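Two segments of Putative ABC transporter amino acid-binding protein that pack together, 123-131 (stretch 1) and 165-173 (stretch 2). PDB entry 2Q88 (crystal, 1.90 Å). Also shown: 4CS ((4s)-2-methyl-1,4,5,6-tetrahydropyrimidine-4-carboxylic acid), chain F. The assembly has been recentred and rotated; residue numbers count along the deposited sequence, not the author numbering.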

# COMPACT_ATOMS: atom_id res chain seq x y z
N PRO A 123 24.88 -7.57 11.99
CA PRO A 123 25.52 -6.62 11.06
C PRO A 123 25.71 -7.16 9.65
O PRO A 123 26.06 -6.39 8.74
CB PRO A 123 26.89 -6.36 11.71
CG PRO A 123 26.73 -6.82 13.10
CD PRO A 123 25.83 -8.02 13.02
N ASP A 124 25.47 -8.45 9.44
CA ASP A 124 25.54 -9.02 8.09
C ASP A 124 24.23 -8.86 7.36
O ASP A 124 24.22 -8.83 6.13
CB ASP A 124 25.90 -10.50 8.12
CG ASP A 124 27.25 -10.75 8.73
OD1 ASP A 124 28.11 -9.83 8.73
OD2 ASP A 124 27.54 -11.85 9.24
N ALA A 125 23.12 -8.75 8.11
CA ALA A 125 21.78 -8.85 7.53
C ALA A 125 21.38 -7.62 6.74
O ALA A 125 21.42 -6.49 7.25
CB ALA A 125 20.75 -9.13 8.62
N LYS A 126 21.01 -7.83 5.49
CA LYS A 126 20.48 -6.75 4.68
C LYS A 126 19.02 -7.03 4.39
O LYS A 126 18.66 -8.15 4.01
CB LYS A 126 21.28 -6.58 3.40
CG LYS A 126 22.68 -6.03 3.61
CD LYS A 126 23.37 -5.73 2.30
CE LYS A 126 24.83 -5.35 2.54
NZ LYS A 126 25.62 -5.36 1.29
N ILE A 127 18.18 -6.02 4.55
CA ILE A 127 16.77 -6.14 4.20
C ILE A 127 16.40 -5.32 2.97
O ILE A 127 16.78 -4.15 2.87
CB ILE A 127 15.87 -5.76 5.40
CG1 ILE A 127 14.39 -5.72 4.98
CG2 ILE A 127 16.30 -4.41 6.02
CD1 ILE A 127 13.42 -5.91 6.12
N GLY A 128 15.67 -5.93 2.04
CA GLY A 128 15.16 -5.21 0.88
C GLY A 128 13.75 -4.75 1.16
O GLY A 128 12.97 -5.45 1.81
N ALA A 129 13.41 -3.56 0.67
CA ALA A 129 12.08 -2.99 0.93
C ALA A 129 11.82 -1.86 -0.06
O ALA A 129 12.76 -1.22 -0.52
CB ALA A 129 12.00 -2.47 2.35
N PRO A 130 10.56 -1.59 -0.36
CA PRO A 130 10.23 -0.47 -1.25
C PRO A 130 10.66 0.86 -0.65
O PRO A 130 10.48 1.09 0.55
CB PRO A 130 8.71 -0.57 -1.42
CG PRO A 130 8.23 -1.41 -0.30
CD PRO A 130 9.36 -2.35 0.05
N GLY A 131 11.25 1.72 -1.47
CA GLY A 131 11.71 3.04 -1.03
C GLY A 131 10.54 3.91 -0.64
O GLY A 131 9.55 3.99 -1.37
O 4CS F . 4.40 2.23 2.64
C 4CS F . 3.36 1.61 2.39
OXT 4CS F . 2.27 2.18 2.49
CA 4CS F . 3.42 0.15 1.99
CB 4CS F . 4.58 -0.17 1.06
CAD 4CS F . 4.59 -1.67 0.74
NAG 4CS F . 3.27 -2.07 0.18
CAI 4CS F . 2.10 -1.37 0.52
CAA 4CS F . 0.75 -1.80 -0.09
N 4CS F . 2.14 -0.27 1.37
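Stretch 2 165-173: GRIDVYSLP

Stretch 2 lies beside stretch 1 as a neighbouring parallel β-strand, joined to it by a short ladder of backbone hydrogen bonds that an aspartate side chain extends at the N-terminal end. The strand of stretch 1 covers Ile-127 to Ala-129; that of stretch 2 starts at Val-169, after a loop. Both run in the same direction, with an angle of 32° between their N-to-C axes (signed crossing angle -32°) and a closest approach of 4.6 Å between the axes. Together the two stretches bury 499 Å² between them, both sides summed.

Before the strand, Gly-165 leaves a helix in a Schellman motif, with phi 87° and psi 17°, and Arg-166 (-80°/-24°) directs its CB away from stretch 1. Ile-167 is extended (-133°/161°), Asp-168 turns back to -100°/-19°, and from Val-169 (-151°/142°) through Tyr-170 (-122°/130°) the chain is extended again. The register sets Ile-127 beside Val-169 and Gly-128 beside Tyr-170, the latter pair with CA atoms 4.6 Å apart.

As expected for parallel strands, one residue of stretch 1 bonds to residues before and after its partner: Gly-128 N donates to Val-169 O at 2.8 Å with a nearly straight angle of 172°, and Ser-171 N donates to Gly-128 O at 3.0 Å. Two residues earlier, Lys-126 O accepts from Asp-168 N at 2.8 Å and, weakly, from Val-169 N at 3.4 Å. CA-H...O contacts supplement the ladder, Ile-127 CA lying 3.4 Å from Val-169 O and Tyr-170 CA 3.5 Å from Gly-128 O.

Asp-168 points its CB toward stretch 1 and, in the m rotamer, brings OD2 to 3.0 Å from Lys-126 N, which donates to it. Lys-126 is thus held through both its backbone N and its backbone O by the same residue, while its CA-to-CB bond points sideways and Lys-126 CD passes 4.0 Å from Arg-166 O. Asp-124 O also comes within 3.4 Å of Asp-168 OD2, but both atoms are acceptors and no bond joins them.

Ile-127 and Val-169 share one face of the sheet, where Ile-127 CB packs 3.5 Å from Val-169 CG1; further along, Ile-127 CD1 reaches Ser-171 CB at 3.7 Å. Tyr-170 occupies the other face, the one to which a CB on Gly-128 would point. An ideal CB built on Gly-128 would clash with Ile-167 CD1, and the bare Gly-128 CA lets that methyl approach to 3.8 Å. The Tyr-170 side chain, chi1 t, curls back so that its CD1 lies 3.4 Å from Gly-128 O, with Ala-129 N near the ring plane, at its edge.

Past the ladder no hydrogen bond joins the stretches. Pro-130 CD touches Leu-172 CD2 at 3.7 Å and is equally far from Ser-171 O, which finds no hydrogen-bonding partner. The ligand 4CS lies near this end of both stretches, its NAG 3.4 Å from Pro-173 CD and its CAD 3.8 Å from Pro-130 CG.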

# COMPACT_ATOMS: atom_id res chain seq x y z
N GLY A 165 21.18 -13.63 -3.32
CA GLY A 165 21.97 -13.33 -2.13
C GLY A 165 22.39 -11.89 -1.93
O GLY A 165 23.30 -11.61 -1.15
N ARG A 166 21.74 -10.96 -2.63
CA ARG A 166 22.02 -9.53 -2.45
C ARG A 166 21.32 -8.96 -1.21
O ARG A 166 21.75 -7.94 -0.64
CB ARG A 166 21.65 -8.74 -3.72
CG ARG A 166 22.41 -9.19 -4.98
CD ARG A 166 23.92 -9.16 -4.83
NE ARG A 166 24.62 -9.87 -5.90
CZ ARG A 166 25.94 -9.87 -6.07
NH1 ARG A 166 26.72 -9.18 -5.24
NH2 ARG A 166 26.49 -10.54 -7.06
N ILE A 167 20.25 -9.62 -0.79
CA ILE A 167 19.58 -9.33 0.48
C ILE A 167 19.31 -10.63 1.24
O ILE A 167 19.30 -11.72 0.66
CB ILE A 167 18.28 -8.51 0.26
CG1 ILE A 167 17.30 -9.25 -0.66
CG2 ILE A 167 18.59 -7.10 -0.28
CD1 ILE A 167 15.98 -8.53 -0.87
N ASP A 168 19.08 -10.52 2.54
CA ASP A 168 18.74 -11.68 3.37
C ASP A 168 17.25 -11.82 3.66
O ASP A 168 16.76 -12.88 4.04
CB ASP A 168 19.51 -11.62 4.68
CG ASP A 168 21.00 -11.64 4.47
OD1 ASP A 168 21.53 -12.70 4.07
OD2 ASP A 168 21.73 -10.64 4.66
N VAL A 169 16.53 -10.72 3.48
CA VAL A 169 15.10 -10.68 3.74
C VAL A 169 14.49 -9.63 2.82
O VAL A 169 15.09 -8.60 2.57
CB VAL A 169 14.79 -10.36 5.24
CG1 VAL A 169 15.61 -9.19 5.75
CG2 VAL A 169 13.32 -10.07 5.46
N TYR A 170 13.30 -9.92 2.31
CA TYR A 170 12.54 -8.92 1.57
C TYR A 170 11.20 -8.74 2.27
O TYR A 170 10.52 -9.71 2.58
CB TYR A 170 12.35 -9.37 0.12
CG TYR A 170 11.51 -8.46 -0.76
CD1 TYR A 170 11.75 -7.10 -0.84
CD2 TYR A 170 10.48 -8.99 -1.54
CE1 TYR A 170 10.97 -6.27 -1.67
CE2 TYR A 170 9.70 -8.19 -2.35
CZ TYR A 170 9.95 -6.83 -2.42
OH TYR A 170 9.18 -6.05 -3.25
N SER A 171 10.84 -7.50 2.55
CA SER A 171 9.66 -7.22 3.35
C SER A 171 8.60 -6.45 2.56
O SER A 171 8.90 -5.42 1.97
CB SER A 171 10.04 -6.46 4.61
OG SER A 171 8.92 -6.33 5.47
N LEU A 172 7.38 -6.99 2.57
CA LEU A 172 6.16 -6.37 2.02
C LEU A 172 5.01 -6.79 2.93
O LEU A 172 5.21 -7.62 3.82
CB LEU A 172 5.88 -6.91 0.61
CG LEU A 172 6.72 -6.42 -0.58
CD1 LEU A 172 6.19 -7.00 -1.86
CD2 LEU A 172 6.76 -4.91 -0.65
N PRO A 173 3.81 -6.22 2.74
CA PRO A 173 2.62 -6.73 3.40
C PRO A 173 2.39 -8.23 3.16
O PRO A 173 2.72 -8.74 2.09
CB PRO A 173 1.49 -5.90 2.77
CG PRO A 173 2.15 -4.61 2.45
CD PRO A 173 3.50 -5.04 1.90